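Local atomic coordinates of putative sugar isomerase (Parabacteroides distasonis, PDB entry 3LMZ), a protein that is a putative sugar isomerase with a xylose isomerase-like TIM-barrel fold and probably acts on a sugar that is not yet identified. Residues A[23-26]-A[27-30]; A[95-98]-A[99-103]. All coordinates share one frame; numbering follows the deposited sequence. Where two conformers were deposited one is given.

Both contacts are local ones within a single xylose isomerase-like TIM barrel, and they come in series along the chain: interaction 1 (23-26 with 27-30) is complete well before interaction 2 (95-98 with 99-103) opens. Their centres lie about 20 Å apart, and with nearest atoms about 10 Å apart they do not touch. Interaction 1 shapes the loop leading from strand 19-22 into helix 32-41, at the C-terminal end of the strand, the end where TIM barrels carry their active sites. Interaction 2 ends helix 88-101 ahead of strand 105-110. Between them they represent the two kinds of connection that the fold repeats, from strand to helix and from helix to strand.

Interaction 1: residues A[23-26]-A[27-30]; sequences AGYT and FVNF
Y25 carries CG anti to its backbone N (chi1 -173°), and V28 sets CG1 between its N and carbonyl carbon (chi1 64°), which puts CG2 anti to the N; with the turn bringing residues three apart together, the two side chains run side by side and point the same way. Y25 CD1 comes to 3.9 Å from V28 CB; the compact, beta-branched valine meets the ring obliquely, at the partly exposed side of the turn. The backbone that carries them coils tightly. F27 N donates to G24 O at 2.8 Å, and V28 N to Y25 O at 3.0 Å. Both link residues three apart, continuing the coil of 3-10 segment 24-26 into the type I turn from F27 to F30. This is the loop after the first strand of the TIM barrel, and a citrate, probably from the crystallisation liquor, lies near Y25. Threonine suits position 26 because it has two unlike branches: T26 CG2 lies 3.8 Å from F27 CE2, whereas OG1 is hydrogen-bonded to Y232 N and L230 O. The F27 ring itself is buried against helices 32-41 and 240-256. One water bridges the turn, donating to T26 O and accepting from N29 N at 3.1 Å.

Interaction 2: residues A[95-98]-A[99-103]; sequences FDYA and KRVGV
Y97 and V101, one helical turn apart, form a CH-pi contact: V101 CG2 sits over one face of the tyrosine ring, 4.0 Å from the Y97 ring centroid and offset toward the rim. The ring reaches this place with Y97 CG anti to the backbone N (chi1 166°), and valine's beta branch supplies the methyl that covers it. A second apolar touch joins A98 CB to V103 CG2 at 3.8 Å, alanine being a small side chain well suited to the close approach of the chain after the helix end.

Among charged groups, D96 OD2 lies against R100 CD (3.6 Å) in the conformer given, a contact that is no salt bridge. With its chain bent at chi3 (66°), R100 has its salt bridge from NH2 to D60, and the same NH2 is hydrogen-bonded to S58 O.

Backbone bonds complete the account. K99 N to F95 O, R100 N to D96 O (2.9 Å) and V101 N to Y97 O (2.9 Å) are regular helical links. The ending is a Schellman motif: V103 N donates to A98 O at 3.2 Å, and G102 N bonds weakly to K99 O. G102 is the C-prime residue, its positive phi (83°) readily accepted without a side chain.

The unit closes helix 88-101 in a beta-alpha-beta crossover, with Y97, A98 and V103 packed on V80 of strand 76-85, Y97 and V101 on I49 of strand 46-49, and F95 against helix 115-125.

Interaction 1: residues A[23-26]-A[27-30]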
loop_
_atom_site.group_PDB
_atom_site.type_symbol
_atom_site.label_atom_id
_atom_site.label_comp_id
_atom_site.label_asym_id
_atom_site.label_seq_id
_atom_site.Cartn_x
_atom_site.Cartn_y
_atom_site.Cartn_z
ATOM N N ALA A 23 6.808 -13.666 4.320
ATOM C CA ALA A 23 6.924 -15.098 4.115
ATOM C C ALA A 23 7.829 -15.254 2.856
ATOM O O ALA A 23 7.671 -14.500 1.872
ATOM C CB ALA A 23 5.475 -15.701 3.869
ATOM N N GLY A 24 8.780 -16.198 2.881
ATOM C CA GLY A 24 9.747 -16.281 1.800
ATOM C C GLY A 24 9.161 -16.663 0.440
ATOM O O GLY A 24 9.690 -16.199 -0.604
ATOM N N TYR A 25 8.099 -17.456 0.398
ATOM C CA TYR A 25 7.495 -17.855 -0.871
ATOM C C TYR A 25 7.046 -16.664 -1.718
ATOM O O TYR A 25 6.980 -16.745 -2.956
ATOM C CB TYR A 25 6.350 -18.834 -0.654
ATOM C CG TYR A 25 5.769 -19.433 -1.888
ATOM C CD1 TYR A 25 6.512 -20.333 -2.635
ATOM C CD2 TYR A 25 4.465 -19.164 -2.272
ATOM C CE1 TYR A 25 5.952 -20.944 -3.765
ATOM C CE2 TYR A 25 3.896 -19.793 -3.361
ATOM C CZ TYR A 25 4.695 -20.666 -4.114
ATOM O OH TYR A 25 4.218 -21.378 -5.223
ATOM N N THR A 26 6.728 -15.543 -1.043
ATOM C CA THR A 26 6.426 -14.323 -1.809
ATOM C C THR A 26 7.482 -14.045 -2.893
ATOM O O THR A 26 7.174 -13.532 -3.975
ATOM C CB THR A 26 6.307 -13.155 -0.871
ATOM O OG1 THR A 26 5.199 -13.380 -0.005
ATOM C CG2 THR A 26 6.109 -11.830 -1.611
ATOM N N PHE A 27 8.769 -14.336 -2.546
ATOM C CA PHE A 27 9.925 -14.080 -3.386
ATOM C C PHE A 27 10.498 -15.379 -3.958
ATOM O O PHE A 27 11.676 -15.413 -4.308
ATOM C CB PHE A 27 10.958 -13.301 -2.550
ATOM C CG PHE A 27 10.543 -11.897 -2.260
ATOM C CD1 PHE A 27 10.721 -10.894 -3.206
ATOM C CD2 PHE A 27 9.899 -11.579 -1.074
ATOM C CE1 PHE A 27 10.302 -9.596 -2.953
ATOM C CE2 PHE A 27 9.481 -10.271 -0.843
ATOM C CZ PHE A 27 9.658 -9.314 -1.784
ATOM N N VAL A 28 9.670 -16.375 -4.280
ATOM C CA VAL A 28 10.177 -17.621 -4.859
ATOM C C VAL A 28 10.907 -17.396 -6.167
ATOM O O VAL A 28 11.836 -18.139 -6.486
ATOM C CB VAL A 28 9.042 -18.654 -5.045
ATOM C CG1 VAL A 28 7.968 -18.179 -6.078
ATOM C CG2 VAL A 28 9.596 -20.062 -5.422
ATOM N N ASN A 29 10.517 -16.360 -6.935
ATOM C CA ASN A 29 11.125 -16.078 -8.206
ATOM C C ASN A 29 12.310 -15.081 -8.167
ATOM O O ASN A 29 12.839 -14.685 -9.242
ATOM C CB ASN A 29 10.061 -15.600 -9.221
ATOM C CG ASN A 29 9.089 -16.719 -9.611
ATOM O OD1 ASN A 29 9.521 -17.848 -9.810
ATOM N ND2 ASN A 29 7.812 -16.427 -9.659
ATOM N N PHE A 30 12.714 -14.666 -6.950
ATOM C CA PHE A 30 13.715 -13.649 -6.721
ATOM C C PHE A 30 14.806 -14.067 -5.769
ATOM O O PHE A 30 14.564 -14.878 -4.860
ATOM C CB PHE A 30 13.058 -12.350 -6.274
ATOM C CG PHE A 30 12.079 -11.855 -7.310
ATOM C CD1 PHE A 30 12.523 -11.180 -8.435
ATOM C CD2 PHE A 30 10.777 -12.258 -7.274
ATOM C CE1 PHE A 30 11.656 -10.794 -9.464
ATOM C CE2 PHE A 30 9.895 -11.900 -8.284
ATOM C CZ PHE A 30 10.337 -11.160 -9.400
HETATM O O HOH W 1 8.172 -14.434 -6.536
#

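Interaction 2: residues A[95-98]-A[99-103]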
loop_
_atom_site.group_PDB
_atom_site.type_symbol
_atom_site.label_atom_id
_atom_site.label_comp_id
_atom_site.label_asym_id
_atom_site.label_seq_id
_atom_site.Cartn_x
_atom_site.Cartn_y
_atom_site.Cartn_z
ATOM N N PHE A 95 15.528 -29.825 11.973
ATOM C CA PHE A 95 15.782 -29.340 13.324
ATOM C C PHE A 95 17.264 -28.945 13.419
ATOM O O PHE A 95 17.579 -27.924 14.021
ATOM C CB PHE A 95 15.341 -30.379 14.376
ATOM C CG PHE A 95 13.921 -30.263 14.771
ATOM C CD1 PHE A 95 12.942 -30.768 13.957
ATOM C CD2 PHE A 95 13.547 -29.603 15.918
ATOM C CE1 PHE A 95 11.608 -30.659 14.322
ATOM C CE2 PHE A 95 12.227 -29.491 16.303
ATOM C CZ PHE A 95 11.240 -30.015 15.472
ATOM N N ASP A 96 18.160 -29.749 12.868
ATOM C CA ASP A 96 19.574 -29.382 12.961
ATOM C C ASP A 96 19.840 -28.065 12.194
ATOM O O ASP A 96 20.506 -27.152 12.692
ATOM C CB ASP A 96 20.462 -30.528 12.472
ATOM C CG ASP A 96 21.921 -30.171 12.500
ATOM O OD1 ASP A 96 22.434 -29.753 13.552
ATOM O OD2 ASP A 96 22.547 -30.289 11.431
ATOM N N TYR A 97 19.226 -27.928 11.021
ATOM C CA TYR A 97 19.330 -26.683 10.246
ATOM C C TYR A 97 18.818 -25.478 11.047
ATOM O O TYR A 97 19.516 -24.467 11.197
ATOM C CB TYR A 97 18.546 -26.886 8.977
ATOM C CG TYR A 97 18.223 -25.637 8.152
ATOM C CD1 TYR A 97 19.192 -24.999 7.386
ATOM C CD2 TYR A 97 16.897 -25.249 7.982
ATOM C CE1 TYR A 97 18.851 -23.937 6.535
ATOM C CE2 TYR A 97 16.528 -24.174 7.142
ATOM C CZ TYR A 97 17.480 -23.540 6.412
ATOM O OH TYR A 97 17.066 -22.561 5.531
ATOM N N ALA A 98 17.639 -25.614 11.682
ATOM C CA ALA A 98 17.165 -24.514 12.506
ATOM C C ALA A 98 18.183 -24.089 13.588
ATOM O O ALA A 98 18.414 -22.937 13.842
ATOM C CB ALA A 98 15.842 -24.822 13.113
ATOM N N LYS A 99 18.771 -25.098 14.216
ATOM C CA LYS A 99 19.737 -24.808 15.276
ATOM C C LYS A 99 20.952 -24.091 14.710
ATOM O O LYS A 99 21.471 -23.135 15.306
ATOM C CB LYS A 99 20.159 -26.120 15.968
ATOM C CG LYS A 99 21.176 -25.948 17.096
ATOM C CD LYS A 99 21.354 -27.210 17.935
ATOM C CE LYS A 99 22.366 -27.005 19.055
ATOM N NZ LYS A 99 22.522 -28.232 19.884
ATOM N N ARG A 100 21.425 -24.576 13.563
ATOM C CA ARG A 100 22.599 -23.972 12.914
ATOM C C ARG A 100 22.337 -22.512 12.476
ATOM O O ARG A 100 23.220 -21.689 12.471
ATOM C CB ARG A 100 23.022 -24.788 11.707
ATOM C CG ARG A 100 23.607 -26.156 12.071
ATOM C CD ARG A 100 24.055 -27.017 10.878
ATOM N NE ARG A 100 25.171 -26.403 10.195
ATOM C CZ ARG A 100 25.191 -25.995 8.914
ATOM N NH1 ARG A 100 24.165 -26.238 8.077
ATOM N NH2 ARG A 100 26.284 -25.390 8.481
ATOM N N VAL A 101 21.100 -22.234 12.080
ATOM C CA VAL A 101 20.680 -20.915 11.563
ATOM C C VAL A 101 20.364 -20.006 12.757
ATOM O O VAL A 101 20.289 -18.801 12.599
ATOM C CB VAL A 101 19.457 -21.060 10.590
ATOM C CG1 VAL A 101 18.887 -19.720 10.154
ATOM C CG2 VAL A 101 19.915 -21.804 9.335
ATOM N N GLY A 102 20.189 -20.563 13.965
ATOM C CA GLY A 102 19.964 -19.776 15.180
ATOM C C GLY A 102 18.535 -19.332 15.407
ATOM O O GLY A 102 18.310 -18.308 16.036
ATOM N N VAL A 103 17.545 -20.041 14.841
ATOM C CA VAL A 103 16.130 -19.771 15.114
ATOM C C VAL A 103 15.543 -20.820 16.083
ATOM O O VAL A 103 16.159 -21.876 16.321
ATOM C CB VAL A 103 15.282 -19.694 13.839
ATOM C CG1 VAL A 103 15.804 -18.563 12.946
ATOM C CG2 VAL A 103 15.232 -21.023 13.125
#